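Local coordinates for protein beta-1,4-mannanase (Aplysia kurodai, PDB 3VUP) that probably hydrolyses the beta-1,4-linked mannose backbone of mannan as an enzyme of the sea hare's digestive fluid, at residues L201-K212 and L245-F256. Residues are numbered along the deposited sequence; the frame is centred on the assembly and turned at random.
Sequences LRFLNWQADAIK and LRLAGGKQKGVF. With SO4 (sulfate ion), chain I; SO4 (sulfate ion), chain H.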
loop_
_atom_site.group_PDB
_atom_site.type_symbol
_atom_site.label_atom_id
_atom_site.label_comp_id
_atom_site.label_asym_id
_atom_site.label_seq_id
_atom_site.Cartn_x
_atom_site.Cartn_y
_atom_site.Cartn_z
ATOM N N LEU A 201 13.044 7.615 3.165
ATOM C CA LEU A 201 12.745 8.210 1.869
ATOM C C LEU A 201 13.666 7.673 0.774
ATOM O O LEU A 201 13.230 7.507 -0.366
ATOM C CB LEU A 201 12.742 9.736 1.936
ATOM C CG LEU A 201 11.637 10.346 2.796
ATOM C CD1 LEU A 201 11.860 11.844 2.922
ATOM C CD2 LEU A 201 10.258 10.029 2.221
ATOM N N ARG A 202 14.929 7.407 1.099
ATOM C CA ARG A 202 15.807 6.762 0.137
ATOM C C ARG A 202 15.268 5.374 -0.201
ATOM O O ARG A 202 15.204 4.986 -1.365
ATOM C CB ARG A 202 17.232 6.654 0.674
ATOM C CG ARG A 202 18.136 5.842 -0.237
ATOM C CD ARG A 202 19.542 5.677 0.326
ATOM N NE ARG A 202 19.567 4.880 1.550
ATOM C CZ ARG A 202 19.818 5.377 2.755
ATOM N NH1 ARG A 202 20.063 6.673 2.907
ATOM N NH2 ARG A 202 19.820 4.576 3.811
ATOM N N PHE A 203 14.892 4.628 0.830
ATOM C CA PHE A 203 14.331 3.284 0.695
ATOM C C PHE A 203 13.144 3.292 -0.263
ATOM O O PHE A 203 13.052 2.451 -1.160
ATOM C CB PHE A 203 13.948 2.819 2.109
ATOM C CG PHE A 203 13.250 1.481 2.202
ATOM C CD1 PHE A 203 13.964 0.290 2.172
ATOM C CD2 PHE A 203 11.891 1.429 2.453
ATOM C CE1 PHE A 203 13.315 -0.932 2.328
ATOM C CE2 PHE A 203 11.239 0.219 2.604
ATOM C CZ PHE A 203 11.947 -0.962 2.546
ATOM N N LEU A 204 12.256 4.261 -0.082
ATOM C CA LEU A 204 11.087 4.387 -0.939
ATOM C C LEU A 204 11.440 4.871 -2.351
ATOM O O LEU A 204 10.990 4.297 -3.342
ATOM C CB LEU A 204 10.051 5.299 -0.277
ATOM C CG LEU A 204 9.492 4.811 1.070
ATOM C CD1 LEU A 204 8.686 5.909 1.750
ATOM C CD2 LEU A 204 8.644 3.562 0.898
ATOM N N ASN A 205 12.259 5.913 -2.440
ATOM C CA ASN A 205 12.657 6.467 -3.735
ATOM C C ASN A 205 13.332 5.417 -4.607
ATOM O O ASN A 205 13.011 5.283 -5.789
ATOM C CB ASN A 205 13.587 7.665 -3.512
ATOM C CG ASN A 205 14.165 8.237 -4.801
ATOM O OD1 ASN A 205 15.363 8.132 -5.061
ATOM N ND2 ASN A 205 13.319 8.865 -5.607
ATOM N N TRP A 206 14.274 4.670 -4.039
ATOM C CA TRP A 206 15.015 3.711 -4.855
ATOM C C TRP A 206 14.113 2.590 -5.358
ATOM O O TRP A 206 14.235 2.152 -6.500
ATOM C CB TRP A 206 16.211 3.141 -4.097
ATOM C CG TRP A 206 17.359 4.104 -3.938
ATOM C CD1 TRP A 206 17.350 5.463 -4.146
ATOM C CD2 TRP A 206 18.696 3.770 -3.548
ATOM N NE1 TRP A 206 18.599 5.985 -3.901
ATOM C CE2 TRP A 206 19.441 4.970 -3.529
ATOM C CE3 TRP A 206 19.332 2.575 -3.202
ATOM C CZ2 TRP A 206 20.793 5.003 -3.179
ATOM C CZ3 TRP A 206 20.667 2.612 -2.854
ATOM C CH2 TRP A 206 21.386 3.817 -2.850
ATOM N N GLN A 207 13.196 2.125 -4.516
ATOM C CA GLN A 207 12.302 1.065 -4.962
ATOM C C GLN A 207 11.310 1.558 -6.011
ATOM O O GLN A 207 11.057 0.874 -7.002
ATOM C CB GLN A 207 11.593 0.415 -3.781
ATOM C CG GLN A 207 12.521 -0.363 -2.864
ATOM C CD GLN A 207 11.771 -0.933 -1.685
ATOM O OE1 GLN A 207 11.268 -2.050 -1.742
ATOM N NE2 GLN A 207 11.659 -0.152 -0.619
ATOM N N ALA A 208 10.736 2.734 -5.792
ATOM C CA ALA A 208 9.804 3.277 -6.767
ATOM C C ALA A 208 10.473 3.468 -8.127
ATOM O O ALA A 208 9.885 3.166 -9.158
ATOM C CB ALA A 208 9.200 4.582 -6.269
ATOM N N ASP A 209 11.711 3.957 -8.116
ATOM C CA ASP A 209 12.434 4.189 -9.357
ATOM C C ASP A 209 12.753 2.871 -10.052
ATOM O O ASP A 209 12.623 2.753 -11.269
ATOM C CB ASP A 209 13.710 4.987 -9.100
ATOM C CG ASP A 209 14.453 5.332 -10.380
ATOM O OD1 ASP A 209 14.126 6.357 -11.018
ATOM O OD2 ASP A 209 15.384 4.581 -10.736
ATOM N N ALA A 210 13.146 1.868 -9.277
ATOM C CA ALA A 210 13.431 0.556 -9.842
ATOM C C ALA A 210 12.195 -0.034 -10.514
ATOM O O ALA A 210 12.278 -0.588 -11.613
ATOM C CB ALA A 210 13.947 -0.379 -8.764
ATOM N N ILE A 211 11.048 0.087 -9.854
ATOM C CA ILE A 211 9.805 -0.421 -10.419
ATOM C C ILE A 211 9.487 0.248 -11.755
ATOM O O ILE A 211 9.205 -0.420 -12.749
ATOM C CB ILE A 211 8.636 -0.270 -9.427
ATOM C CG1 ILE A 211 8.834 -1.209 -8.234
ATOM C CG2 ILE A 211 7.292 -0.530 -10.118
ATOM C CD1 ILE A 211 7.918 -0.926 -7.085
ATOM N N LYS A 212 9.555 1.574 -11.783
ATOM C CA LYS A 212 9.170 2.309 -12.984
ATOM C C LYS A 212 10.253 2.421 -14.062
ATOM O O LYS A 212 10.008 2.959 -15.144
ATOM C CB LYS A 212 8.527 3.642 -12.628
ATOM C CG LYS A 212 7.130 3.430 -12.056
ATOM C CD LYS A 212 6.392 4.725 -11.755
ATOM C CE LYS A 212 6.874 5.355 -10.460
ATOM N NZ LYS A 212 6.101 6.583 -10.143
ATOM N N LEU A 245 11.182 12.634 -1.922
ATOM C CA LEU A 245 11.726 11.344 -2.326
ATOM C C LEU A 245 12.976 11.529 -3.186
ATOM O O LEU A 245 13.998 10.870 -2.968
ATOM C CB LEU A 245 10.671 10.532 -3.068
ATOM C CG LEU A 245 9.535 10.036 -2.173
ATOM C CD1 LEU A 245 8.302 9.731 -2.999
ATOM C CD2 LEU A 245 9.967 8.803 -1.432
ATOM N N ARG A 246 12.899 12.429 -4.167
ATOM C CA ARG A 246 14.040 12.698 -5.037
ATOM C C ARG A 246 15.208 13.305 -4.260
ATOM O O ARG A 246 16.372 13.010 -4.542
ATOM C CB ARG A 246 13.635 13.614 -6.194
ATOM C CG ARG A 246 12.691 12.964 -7.189
ATOM C CD ARG A 246 12.146 13.981 -8.178
ATOM N NE ARG A 246 11.313 13.329 -9.176
ATOM C CZ ARG A 246 10.294 13.905 -9.799
ATOM N NH1 ARG A 246 9.967 15.168 -9.529
ATOM N NH2 ARG A 246 9.601 13.212 -10.694
ATOM N N LEU A 247 14.907 14.151 -3.283
ATOM C CA LEU A 247 15.970 14.742 -2.477
ATOM C C LEU A 247 16.741 13.652 -1.745
ATOM O O LEU A 247 17.968 13.635 -1.734
ATOM C CB LEU A 247 15.395 15.737 -1.466
ATOM C CG LEU A 247 16.428 16.349 -0.520
ATOM C CD1 LEU A 247 17.374 17.268 -1.266
ATOM C CD2 LEU A 247 15.723 17.102 0.581
ATOM N N ALA A 248 16.010 12.732 -1.132
ATOM C CA ALA A 248 16.625 11.714 -0.285
ATOM C C ALA A 248 17.398 10.665 -1.073
ATOM O O ALA A 248 18.449 10.201 -0.629
ATOM C CB ALA A 248 15.576 11.036 0.559
ATOM N N GLY A 249 16.865 10.272 -2.228
ATOM C CA GLY A 249 17.434 9.170 -2.985
ATOM C C GLY A 249 18.056 9.493 -4.332
ATOM O O GLY A 249 18.830 8.694 -4.861
ATOM N N GLY A 250 17.695 10.636 -4.906
ATOM C CA GLY A 250 18.288 11.084 -6.154
ATOM C C GLY A 250 17.754 10.469 -7.434
ATOM O O GLY A 250 18.214 10.824 -8.510
ATOM N N LYS A 251 16.794 9.556 -7.340
ATOM C CA LYS A 251 16.347 8.848 -8.534
ATOM C C LYS A 251 15.036 9.447 -9.053
ATOM O O LYS A 251 14.026 9.488 -8.347
ATOM C CB LYS A 251 16.260 7.346 -8.249
ATOM C CG LYS A 251 17.576 6.784 -7.702
ATOM C CD LYS A 251 17.618 5.266 -7.748
ATOM C CE LYS A 251 18.931 4.724 -7.205
ATOM N NZ LYS A 251 19.002 3.232 -7.310
ATOM N N GLN A 252 15.075 9.919 -10.295
ATOM C CA GLN A 252 14.044 10.809 -10.828
ATOM C C GLN A 252 12.645 10.213 -10.848
ATOM O O GLN A 252 11.667 10.906 -10.573
ATOM C CB GLN A 252 14.433 11.300 -12.227
ATOM C CG GLN A 252 13.476 12.331 -12.831
ATOM C CD GLN A 252 13.436 13.648 -12.063
ATOM O OE1 GLN A 252 14.291 13.925 -11.218
ATOM N NE2 GLN A 252 12.434 14.466 -12.359
ATOM N N LYS A 253 12.537 8.933 -11.177
ATOM C CA LYS A 253 11.213 8.343 -11.282
ATOM C C LYS A 253 10.737 7.696 -9.985
ATOM O O LYS A 253 9.666 7.090 -9.957
ATOM C CB LYS A 253 11.127 7.386 -12.473
ATOM C CG LYS A 253 11.292 8.110 -13.807
ATOM C CD LYS A 253 10.391 7.544 -14.895
ATOM C CE LYS A 253 10.919 6.223 -15.415
ATOM N NZ LYS A 253 10.209 5.777 -16.650
ATOM N N GLY A 254 11.496 7.877 -8.905
ATOM C CA GLY A 254 11.154 7.272 -7.632
ATOM C C GLY A 254 10.172 8.095 -6.826
ATOM O O GLY A 254 10.481 8.549 -5.722
ATOM N N VAL A 255 8.978 8.268 -7.387
ATOM C CA VAL A 255 7.922 9.061 -6.777
ATOM C C VAL A 255 6.637 8.246 -6.778
ATOM O O VAL A 255 6.522 7.252 -7.493
ATOM C CB VAL A 255 7.708 10.408 -7.512
ATOM C CG1 VAL A 255 9.022 11.172 -7.601
ATOM C CG2 VAL A 255 7.116 10.174 -8.895
ATOM N N PHE A 256 5.680 8.638 -5.949
ATOM C CA PHE A 256 4.396 7.962 -5.920
ATOM C C PHE A 256 3.460 8.495 -6.989
ATOM O O PHE A 256 3.415 9.693 -7.264
ATOM C CB PHE A 256 3.767 8.097 -4.535
ATOM C CG PHE A 256 4.577 7.443 -3.466
ATOM C CD1 PHE A 256 4.961 6.116 -3.606
ATOM C CD2 PHE A 256 5.009 8.145 -2.348
ATOM C CE1 PHE A 256 5.735 5.494 -2.651
ATOM C CE2 PHE A 256 5.792 7.522 -1.388
ATOM C CZ PHE A 256 6.160 6.202 -1.541
HETATM S S SO4 I . 12.113 17.998 -7.471
HETATM O O1 SO4 I . 13.264 17.118 -7.258
HETATM O O2 SO4 I . 10.882 17.211 -7.526
HETATM O O3 SO4 I . 12.049 18.977 -6.391
HETATM O O4 SO4 I . 12.276 18.691 -8.744
HETATM S S SO4 H . 19.791 1.374 -10.546
HETATM O O1 SO4 H . 19.963 0.587 -9.327
HETATM O O2 SO4 H . 19.619 2.797 -10.221
HETATM O O3 SO4 H . 20.962 1.225 -11.404
HETATM O O4 SO4 H . 18.612 0.887 -11.263
HETATM O O HOH W 1 16.876 1.732 -7.496
HETATM O O HOH W 2 7.142 8.459 -11.952
#
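Residues 201-212, all helical, meet the end of helix 242-249 at a crossing angle of -100°, the short axes 7.7 Å apart, and the chain then continues as a loop along helix 201-212, in the same direction, bringing the CA atoms of Asp209 and Gly254 to 3.8 Å. Asn205 ties that loop down with three bonds. Its CG stands anti to the backbone N (chi1 175°), which carries the amide across to the loop backbone. There OD1 accepts Lys251 N on a lone pair at 3.0 Å, and ND2 reaches Lys251 O at 2.9 Å, close to the amide plane, and Gly254 O at a tilt; both amide ends are thus used, which fixes the rotation of the group. Lys251 O also receives Gly254 N, closing a type I turn. Within that turn Lys253 N binds the anti lone pair of Asp209 OD1 (3.0 Å).

The Trp206 indole is gripped in two ways: NE1 donates near its ring plane to Gly249 O (2.9 Å), while in the conformer described the extended Lys251 chain crosses one face, CE 3.5 Å from the five-membered-ring centroid, with NZ in a cation-pi contact 17° off the ring normal. Arg202 CG lies against the opposite face. In that conformer Lys251 NZ also binds a sulfate, probably from the crystallisation liquor, and a water that donates to Trp206 O. At the far end Lys212, its chain bent at chi3, donates from NZ to Val255 O (2.8 Å) from above the carbonyl plane and forms a salt bridge with Asp257. On the barrel side Leu245 CD2 packs on Leu204 CB; where the helices cross, Leu201 CB presses tightly on Ala248 CB.

The contact joins the connection between strands 157-161 and 220-224 to the next, between 220-224 and 259-262, outside a TIM barrel, the (beta/alpha)8 fold.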